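Local coordinates for protein superoxide dismutase (Chaetomium thermophilum, PDB 4BR6) that catalyses the conversion of superoxide to hydrogen peroxide and dioxygen with the help of a manganese ion, at residues F77-A82 and A191-K196; K97-A102 and G136-V141. All blocks are in the same frame, centred on the assembly; numbering follows the deposited sequence.

Contact 1: residues F77-A82 and A191-K196; sequences FWENLA and AQRFEK
The guanidinium of Arg193 meets Glu79 and Asn80 edge-on, one terminal nitrogen to each. NH2 of Arg193 donates to OE1 of Glu79 over 2.9 Å, a salt bridge with an N-H...O angle of 165°. The nitrogen reaches this oxygen on its anti side and lies somewhat out of the carboxylate plane, though OE1 itself sits close to the plane of the guanidinium. NH2 also passes 3.4 Å from CB of Glu79, so it is tucked against the root of the side chain as well as held by its end.

NH1 of Arg193 donates over 3.1 Å to OD1 of Asn80, approaching in the carbonyl plane on a lone pair. OD1 comes to the edge of the guanidinium, and the amide and guanidinium planes are nearly perpendicular, 85° apart. Asn80 is the first residue past helix 61-79, and its CG lies between backbone N and carbonyl carbon (chi1 71°), which carries the amide to the arginine's side. OD1 has a second donor, the backbone N of Gly158.

Arg193 runs extended from CG to NE and so reaches from helix 187-195 to the end of helix 61-79. Each terminal nitrogen has a second acceptor: NH1 binds Leu156 O, its strongest polar partner, and NH2 binds Leu76 O. A hydrogen bond between Glu79 O and Thr189 OG1 ties the same two helices.

The Asn80 side chain is about 12 Å from the manganese, so this is structural bonding outside the coordination sphere. Two backbone carbonyls, an amide oxygen and one carboxylate share the cation. This fixes the rotation of the guanidinium, and its charge probably suits the carbonyl-rich end of helix 61-79.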
ATOM      1  N   PHE B  77      18.071  12.064  -9.846  1.00 12.87           N
ATOM      2  CA  PHE B  77      18.841  10.937 -10.380  1.00 13.99           C
ATOM      3  C   PHE B  77      19.897  11.411 -11.395  1.00 16.81           C
ATOM      4  O   PHE B  77      21.075  11.111 -11.250  1.00 17.65           O
ATOM      5  CB  PHE B  77      17.907   9.909 -11.036  1.00 14.19           C
ATOM      6  CG  PHE B  77      18.566   8.589 -11.370  1.00 15.06           C
ATOM      7  CD1 PHE B  77      19.442   7.970 -10.488  1.00 13.86           C
ATOM      8  CD2 PHE B  77      18.275   7.942 -12.564  1.00 19.38           C
ATOM      9  CE1 PHE B  77      20.023   6.761 -10.806  1.00 14.97           C
ATOM     10  CE2 PHE B  77      18.863   6.724 -12.874  1.00 13.37           C
ATOM     11  CZ  PHE B  77      19.726   6.140 -12.000  1.00 12.63           C
ATOM     12  N   TRP B  78      19.478  12.162 -12.410  1.00 15.78           N
ATOM     13  CA  TRP B  78      20.411  12.629 -13.422  1.00 15.97           C
ATOM     14  C   TRP B  78      21.531  13.448 -12.805  1.00 18.24           C
ATOM     15  O   TRP B  78      22.689  13.349 -13.221  1.00 16.81           O
ATOM     16  CB  TRP B  78      19.713  13.496 -14.467  1.00 18.19           C
ATOM     17  CG  TRP B  78      18.481  12.933 -15.068  1.00 12.53           C
ATOM     18  CD1 TRP B  78      17.352  13.616 -15.334  1.00 11.87           C
ATOM     19  CD2 TRP B  78      18.247  11.582 -15.496  1.00 12.55           C
ATOM     20  NE1 TRP B  78      16.424  12.791 -15.885  1.00 15.33           N
ATOM     21  CE2 TRP B  78      16.940  11.533 -15.993  1.00 14.66           C
ATOM     22  CE3 TRP B  78      19.003  10.414 -15.492  1.00 17.21           C
ATOM     23  CZ2 TRP B  78      16.372  10.368 -16.491  1.00 12.82           C
ATOM     24  CZ3 TRP B  78      18.440   9.259 -15.992  1.00 13.72           C
ATOM     25  CH2 TRP B  78      17.140   9.244 -16.483  1.00 12.91           C
ATOM     26  N   GLU B  79      21.167  14.265 -11.820  1.00 18.14           N
ATOM     27  CA  GLU B  79      22.118  15.132 -11.145  1.00 19.90           C
ATOM     28  C   GLU B  79      23.182  14.361 -10.386  1.00 19.53           C
ATOM     29  O   GLU B  79      24.308  14.852 -10.267  1.00 20.42           O
ATOM     30  CB  GLU B  79      21.398  16.040 -10.159  1.00 19.80           C
ATOM     31  CG  GLU B  79      20.518  17.079 -10.780  1.00 20.77           C
ATOM     32  CD  GLU B  79      19.892  17.962  -9.717  1.00 21.30           C
ATOM     33  OE1 GLU B  79      20.087  17.660  -8.516  1.00 27.23           O
ATOM     34  OE2 GLU B  79      19.211  18.944 -10.066  1.00 23.71           O
ATOM     35  N   ASN B  80      22.842  13.181  -9.852  1.00 17.43           N
ATOM     36  CA  ASN B  80      23.855  12.381  -9.138  1.00 18.71           C
ATOM     37  C   ASN B  80      24.458  11.270  -9.997  1.00 17.45           C
ATOM     38  O   ASN B  80      24.926  10.258  -9.496  1.00 17.25           O
ATOM     39  CB  ASN B  80      23.429  11.916  -7.708  1.00 19.21           C
ATOM     40  CG  ASN B  80      22.343  10.824  -7.681  1.00 18.89           C
ATOM     41  OD1 ASN B  80      21.296  11.002  -7.052  1.00 13.25           O
ATOM     42  ND2 ASN B  80      22.618   9.673  -8.295  1.00 20.82           N
ATOM     43  N   LEU B  81      24.455  11.506 -11.306  1.00 19.78           N
ATOM     44  CA  LEU B  81      25.127  10.644 -12.267  1.00 18.96           C
ATOM     45  C   LEU B  81      26.108  11.508 -13.067  1.00 22.10           C
ATOM     46  O   LEU B  81      25.803  12.651 -13.410  1.00 18.82           O
ATOM     47  CB  LEU B  81      24.139   9.979 -13.236  1.00 14.96           C
ATOM     48  CG  LEU B  81      23.219   8.864 -12.724  1.00 14.36           C
ATOM     49  CD1 LEU B  81      22.289   8.422 -13.819  1.00 12.04           C
ATOM     50  CD2 LEU B  81      24.001   7.665 -12.192  1.00 16.67           C
ATOM     51  N   ALA B  82      27.278  10.960 -13.363  1.00 21.00           N
ATOM     52  CA  ALA B  82      28.250  11.659 -14.177  1.00 18.87           C
ATOM     53  C   ALA B  82      29.181  10.644 -14.825  1.00 23.09           C
ATOM     54  O   ALA B  82      29.369   9.551 -14.296  1.00 18.75           O
ATOM     55  CB  ALA B  82      29.024  12.656 -13.339  1.00 20.09           C
ATOM     56  N   ALA B 191      27.530  15.662  -2.076  1.00 17.86           N
ATOM     57  CA  ALA B 191      28.133  16.445  -1.008  1.00 16.18           C
ATOM     58  C   ALA B 191      27.573  17.858  -0.968  1.00 19.99           C
ATOM     59  O   ALA B 191      27.530  18.486   0.093  1.00 25.08           O
ATOM     60  CB  ALA B 191      29.642  16.478  -1.181  1.00 20.35           C
ATOM     61  N   GLN B 192      27.162  18.369  -2.123  1.00 19.20           N
ATOM     62  CA  GLN B 192      26.474  19.653  -2.182  1.00 17.16           C
ATOM     63  C   GLN B 192      25.153  19.558  -1.446  1.00 20.19           C
ATOM     64  O   GLN B 192      24.851  20.389  -0.599  1.00 22.34           O
ATOM     65  CB  GLN B 192      26.245  20.081  -3.632  1.00 26.44           C
ATOM     66  CG  GLN B 192      27.389  20.883  -4.230  1.00 21.50           C
ATOM     67  CD  GLN B 192      27.627  20.593  -5.694  1.00 29.63           C
ATOM     68  OE1 GLN B 192      26.690  20.435  -6.481  1.00 31.68           O
ATOM     69  NE2 GLN B 192      28.899  20.515  -6.071  1.00 30.50           N
ATOM     70  N   ARG B 193      24.371  18.531  -1.761  1.00 22.89           N
ATOM     71  CA  ARG B 193      23.097  18.302  -1.091  1.00 20.27           C
ATOM     72  C   ARG B 193      23.310  18.120   0.405  1.00 23.08           C
ATOM     73  O   ARG B 193      22.552  18.648   1.221  1.00 25.09           O
ATOM     74  CB  ARG B 193      22.425  17.056  -1.660  1.00 19.11           C
ATOM     75  CG  ARG B 193      22.092  17.175  -3.119  1.00 14.51           C
ATOM     76  CD  ARG B 193      21.674  15.841  -3.683  1.00 17.19           C
ATOM     77  NE  ARG B 193      21.180  15.954  -5.048  1.00 12.23           N
ATOM     78  CZ  ARG B 193      20.922  14.918  -5.840  1.00 18.09           C
ATOM     79  NH1 ARG B 193      21.113  13.680  -5.409  1.00 12.00           N
ATOM     80  NH2 ARG B 193      20.472  15.121  -7.067  1.00 16.42           N
ATOM     81  N   PHE B 194      24.354  17.369   0.746  1.00 20.22           N
ATOM     82  CA  PHE B 194      24.699  17.093   2.136  1.00 24.97           C
ATOM     83  C   PHE B 194      24.937  18.380   2.917  1.00 23.61           C
ATOM     84  O   PHE B 194      24.626  18.457   4.105  1.00 27.14           O
ATOM     85  CB  PHE B 194      25.956  16.225   2.213  1.00 21.97           C
ATOM     86  CG  PHE B 194      26.402  15.914   3.621  1.00 26.16           C
ATOM     87  CD1 PHE B 194      25.793  14.910   4.354  1.00 20.94           C
ATOM     88  CD2 PHE B 194      27.441  16.618   4.209  1.00 22.88           C
ATOM     89  CE1 PHE B 194      26.204  14.619   5.625  1.00 16.53           C
ATOM     90  CE2 PHE B 194      27.845  16.323   5.499  1.00 28.12           C
ATOM     91  CZ  PHE B 194      27.224  15.320   6.200  1.00 21.78           C
ATOM     92  N   GLU B 195      25.495  19.385   2.250  1.00 27.42           N
ATOM     93  CA  GLU B 195      25.851  20.641   2.913  1.00 29.41           C
ATOM     94  C   GLU B 195      24.601  21.467   3.175  1.00 27.43           C
ATOM     95  O   GLU B 195      24.516  22.159   4.181  1.00 32.11           O
ATOM     96  CB  GLU B 195      26.859  21.434   2.062  1.00 29.67           C
ATOM     97  CG  GLU B 195      27.276  22.809   2.618  1.00 31.52           C
ATOM     98  CD  GLU B 195      28.009  22.721   3.944  1.00 42.56           C
ATOM     99  OE1 GLU B 195      28.648  21.682   4.198  1.00 48.10           O
ATOM    100  OE2 GLU B 195      27.946  23.690   4.736  1.00 45.82           O
ATOM    101  N   LYS B 196      23.624  21.367   2.277  1.00 27.39           N
ATOM    102  CA  LYS B 196      22.412  22.179   2.353  1.00 25.86           C
ATOM    103  C   LYS B 196      21.229  21.485   3.035  1.00 31.88           C
ATOM    104  O   LYS B 196      20.111  22.006   3.020  1.00 30.25           O
ATOM    105  CB  LYS B 196      21.991  22.611   0.950  1.00 30.85           C
ATOM    106  CG  LYS B 196      23.036  23.449   0.230  1.00 42.04           C
ATOM    107  CD  LYS B 196      22.420  24.277  -0.901  1.00 44.34           C
ATOM    108  CE  LYS B 196      21.778  25.566  -0.373  1.00 43.89           C
ATOM    109  NZ  LYS B 196      21.014  26.322  -1.408  1.00 33.61           N
TER

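Contact 2: residues K97-A102 and G136-V141; sequences KKAIEA and GNLAIV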
ATOM      1  N   LYS B  97      32.250  11.904   3.613  1.00 24.16           N
ATOM      2  CA  LYS B  97      32.943  10.649   3.912  1.00 23.26           C
ATOM      3  C   LYS B  97      32.908  10.320   5.401  1.00 30.55           C
ATOM      4  O   LYS B  97      32.699   9.161   5.783  1.00 22.41           O
ATOM      5  CB  LYS B  97      34.395  10.695   3.420  1.00 23.93           C
ATOM      6  CG  LYS B  97      35.266   9.533   3.920  1.00 26.89           C
ATOM      7  CD  LYS B  97      36.403   9.224   2.938  1.00 33.28           C
ATOM      8  CE  LYS B  97      37.218   7.985   3.320  1.00 32.88           C
ATOM      9  NZ  LYS B  97      38.109   8.220   4.492  1.00 29.71           N
ATOM     10  N   LYS B  98      33.114  11.339   6.235  1.00 27.35           N
ATOM     11  CA  LYS B  98      33.098  11.154   7.676  1.00 25.63           C
ATOM     12  C   LYS B  98      31.691  10.838   8.168  1.00 27.31           C
ATOM     13  O   LYS B  98      31.520  10.114   9.151  1.00 28.17           O
ATOM     14  CB  LYS B  98      33.646  12.389   8.399  1.00 23.96           C
ATOM     15  CG  LYS B  98      35.164  12.520   8.338  1.00 31.98           C
ATOM     16  CD  LYS B  98      35.790  12.836   9.709  1.00 37.35           C
ATOM     17  CE  LYS B  98      35.786  11.621  10.649  1.00 43.67           C
ATOM     18  NZ  LYS B  98      36.566  11.827  11.911  1.00 41.46           N
ATOM     19  N   ALA B  99      30.687  11.388   7.492  1.00 25.00           N
ATOM     20  CA  ALA B  99      29.291  11.140   7.858  1.00 29.49           C
ATOM     21  C   ALA B  99      28.884   9.736   7.440  1.00 25.68           C
ATOM     22  O   ALA B  99      28.193   9.031   8.184  1.00 26.64           O
ATOM     23  CB  ALA B  99      28.369  12.161   7.211  1.00 27.46           C
ATOM     24  N   ILE B 100      29.297   9.327   6.242  1.00 25.66           N
ATOM     25  CA  ILE B 100      29.084   7.946   5.806  1.00 26.17           C
ATOM     26  C   ILE B 100      29.731   7.007   6.817  1.00 23.31           C
ATOM     27  O   ILE B 100      29.112   6.049   7.272  1.00 24.14           O
ATOM     28  CB  ILE B 100      29.639   7.666   4.375  1.00 23.46           C
ATOM     29  CG1 ILE B 100      28.628   8.075   3.299  1.00 19.51           C
ATOM     30  CG2 ILE B 100      29.922   6.175   4.179  1.00 23.02           C
ATOM     31  CD1 ILE B 100      28.291   9.507   3.260  1.00 21.82           C
ATOM     32  N   GLU B 101      30.976   7.297   7.171  1.00 22.49           N
ATOM     33  CA  GLU B 101      31.738   6.447   8.069  1.00 24.65           C
ATOM     34  C   GLU B 101      31.066   6.344   9.432  1.00 24.46           C
ATOM     35  O   GLU B 101      31.035   5.277  10.032  1.00 24.94           O
ATOM     36  CB  GLU B 101      33.167   6.976   8.199  1.00 27.11           C
ATOM     37  CG  GLU B 101      34.031   6.629   6.997  1.00 30.55           C
ATOM     38  CD  GLU B 101      35.432   7.211   7.057  1.00 29.41           C
ATOM     39  OE1 GLU B 101      35.603   8.349   7.530  1.00 28.53           O
ATOM     40  OE2 GLU B 101      36.374   6.518   6.626  1.00 28.99           O
ATOM     41  N   ALA B 102      30.511   7.454   9.905  1.00 28.00           N
ATOM     42  CA  ALA B 102      29.839   7.488  11.197  1.00 22.01           C
ATOM     43  C   ALA B 102      28.655   6.540  11.268  1.00 26.45           C
ATOM     44  O   ALA B 102      28.517   5.792  12.234  1.00 27.85           O
ATOM     45  CB  ALA B 102      29.373   8.888  11.490  1.00 26.83           C
ATOM     46  N   GLY B 136      20.850  15.079  11.227  1.00 23.57           N
ATOM     47  CA  GLY B 136      21.829  14.880  10.176  1.00 23.53           C
ATOM     48  C   GLY B 136      22.255  13.435   9.975  1.00 21.27           C
ATOM     49  O   GLY B 136      22.994  13.124   9.049  1.00 19.15           O
ATOM     50  N   ASN B 137      21.778  12.540  10.828  1.00 21.62           N
ATOM     51  CA  ASN B 137      22.100  11.133  10.674  1.00 20.77           C
ATOM     52  C   ASN B 137      21.682  10.622   9.293  1.00 18.18           C
ATOM     53  O   ASN B 137      20.643  11.011   8.779  1.00 16.81           O
ATOM     54  CB  ASN B 137      21.426  10.302  11.761  1.00 27.25           C
ATOM     55  CG  ASN B 137      21.952  10.608  13.145  1.00 28.15           C
ATOM     56  OD1 ASN B 137      23.012  11.204  13.309  1.00 28.07           O
ATOM     57  ND2 ASN B 137      21.207  10.182  14.159  1.00 28.33           N
ATOM     58  N   LEU B 138      22.514   9.776   8.691  1.00 19.06           N
ATOM     59  CA  LEU B 138      22.249   9.203   7.369  1.00 21.05           C
ATOM     60  C   LEU B 138      21.599   7.819   7.447  1.00 17.59           C
ATOM     61  O   LEU B 138      21.855   7.058   8.371  1.00 21.49           O
ATOM     62  CB  LEU B 138      23.560   9.070   6.583  1.00 20.22           C
ATOM     63  CG  LEU B 138      24.366  10.339   6.330  1.00 17.98           C
ATOM     64  CD1 LEU B 138      25.575   9.978   5.507  1.00 21.39           C
ATOM     65  CD2 LEU B 138      23.506  11.402   5.645  1.00 20.50           C
ATOM     66  N   ALA B 139      20.777   7.485   6.456  1.00 21.00           N
ATOM     67  CA  ALA B 139      20.169   6.164   6.383  1.00 18.90           C
ATOM     68  C   ALA B 139      19.891   5.773   4.941  1.00 22.12           C
ATOM     69  O   ALA B 139      19.921   6.611   4.036  1.00 23.69           O
ATOM     70  CB  ALA B 139      18.880   6.110   7.209  1.00 18.57           C
ATOM     71  N   ILE B 140      19.634   4.487   4.735  1.00 22.51           N
ATOM     72  CA  ILE B 140      19.178   3.987   3.446  1.00 18.28           C
ATOM     73  C   ILE B 140      17.675   3.705   3.564  1.00 18.77           C
ATOM     74  O   ILE B 140      17.249   2.964   4.443  1.00 16.31           O
ATOM     75  CB  ILE B 140      19.958   2.702   3.055  1.00 21.72           C
ATOM     76  CG1 ILE B 140      21.438   3.027   2.862  1.00 14.06           C
ATOM     77  CG2 ILE B 140      19.379   2.055   1.785  1.00 17.75           C
ATOM     78  CD1 ILE B 140      22.357   1.831   3.052  1.00 19.55           C
ATOM     79  N   VAL B 141      16.873   4.326   2.705  1.00 19.18           N
ATOM     80  CA  VAL B 141      15.449   4.045   2.677  1.00 15.11           C
ATOM     81  C   VAL B 141      15.102   3.531   1.302  1.00 19.58           C
ATOM     82  O   VAL B 141      15.856   3.737   0.354  1.00 13.67           O
ATOM     83  CB  VAL B 141      14.597   5.289   2.991  1.00 18.08           C
ATOM     84  CG1 VAL B 141      14.930   5.813   4.399  1.00 20.61           C
ATOM     85  CG2 VAL B 141      14.794   6.379   1.920  1.00 16.91           C
TER
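Ala99 and Leu138 meet without a flat group between them, but the rim of the Phe194 ring touches both. Leu138 CD2 is nearly in the ring plane at its edge, 4.2 Å from Phe194 CE1. Ala99 CB sits off the plane beside Phe194 CZ, at 3.5 Å. The contact packs helix 94-104 against strand 138-144, an edge strand, within this chain, of the three-stranded antiparallel sheet in the C-terminal alpha/beta domain of iron/manganese superoxide dismutases.

One methyl does the work. CD1 of Leu138 touches CB of Ala99 at 3.9 Å and approaches the carbonyl carbon C of the same alanine at 3.8 Å, so it rests on helix backbone as well as side chain. The CB of Ile100 points away from the strand, yet its CG1 branch bends round (chi2 63°) and brings CD1 back toward the leucine. Leu138 is further enclosed by Phe104, Leu129 and Leu156.

Just beyond this apolar patch, Asp103 OD2 accepts a hydrogen bond from the backbone N of Leu138, pinning the start of the strand to the helix. Next to it, Asn137 ND2 bonds to Asp103 OD1 of the second subunit, which places the contact beside a subunit interface. Ile100 CD1 meets Leu138 CD1 methyl to methyl at 3.6 Å.

Overall arrangement
From the N terminus, helix 61-79 of the alpha-hairpin domain ends in 77-82, where contact 1 begins. The chain then enters the C-terminal domain through helix 94-104, whose residues 97-102 open contact 2. After helix 107-119 and strand 125-132 it reaches 136-141, and contact 2 closes its shorter loop. Strand 153-160 and further helices follow before 191-196 returns to 77-82 and closes contact 1 around everything in between. The two are therefore nested, not crossed. Contact 1 joins the two domains, whereas contact 2 joins helix to sheet within one. The two contacts also touch directly, through the ring carried by the last helix.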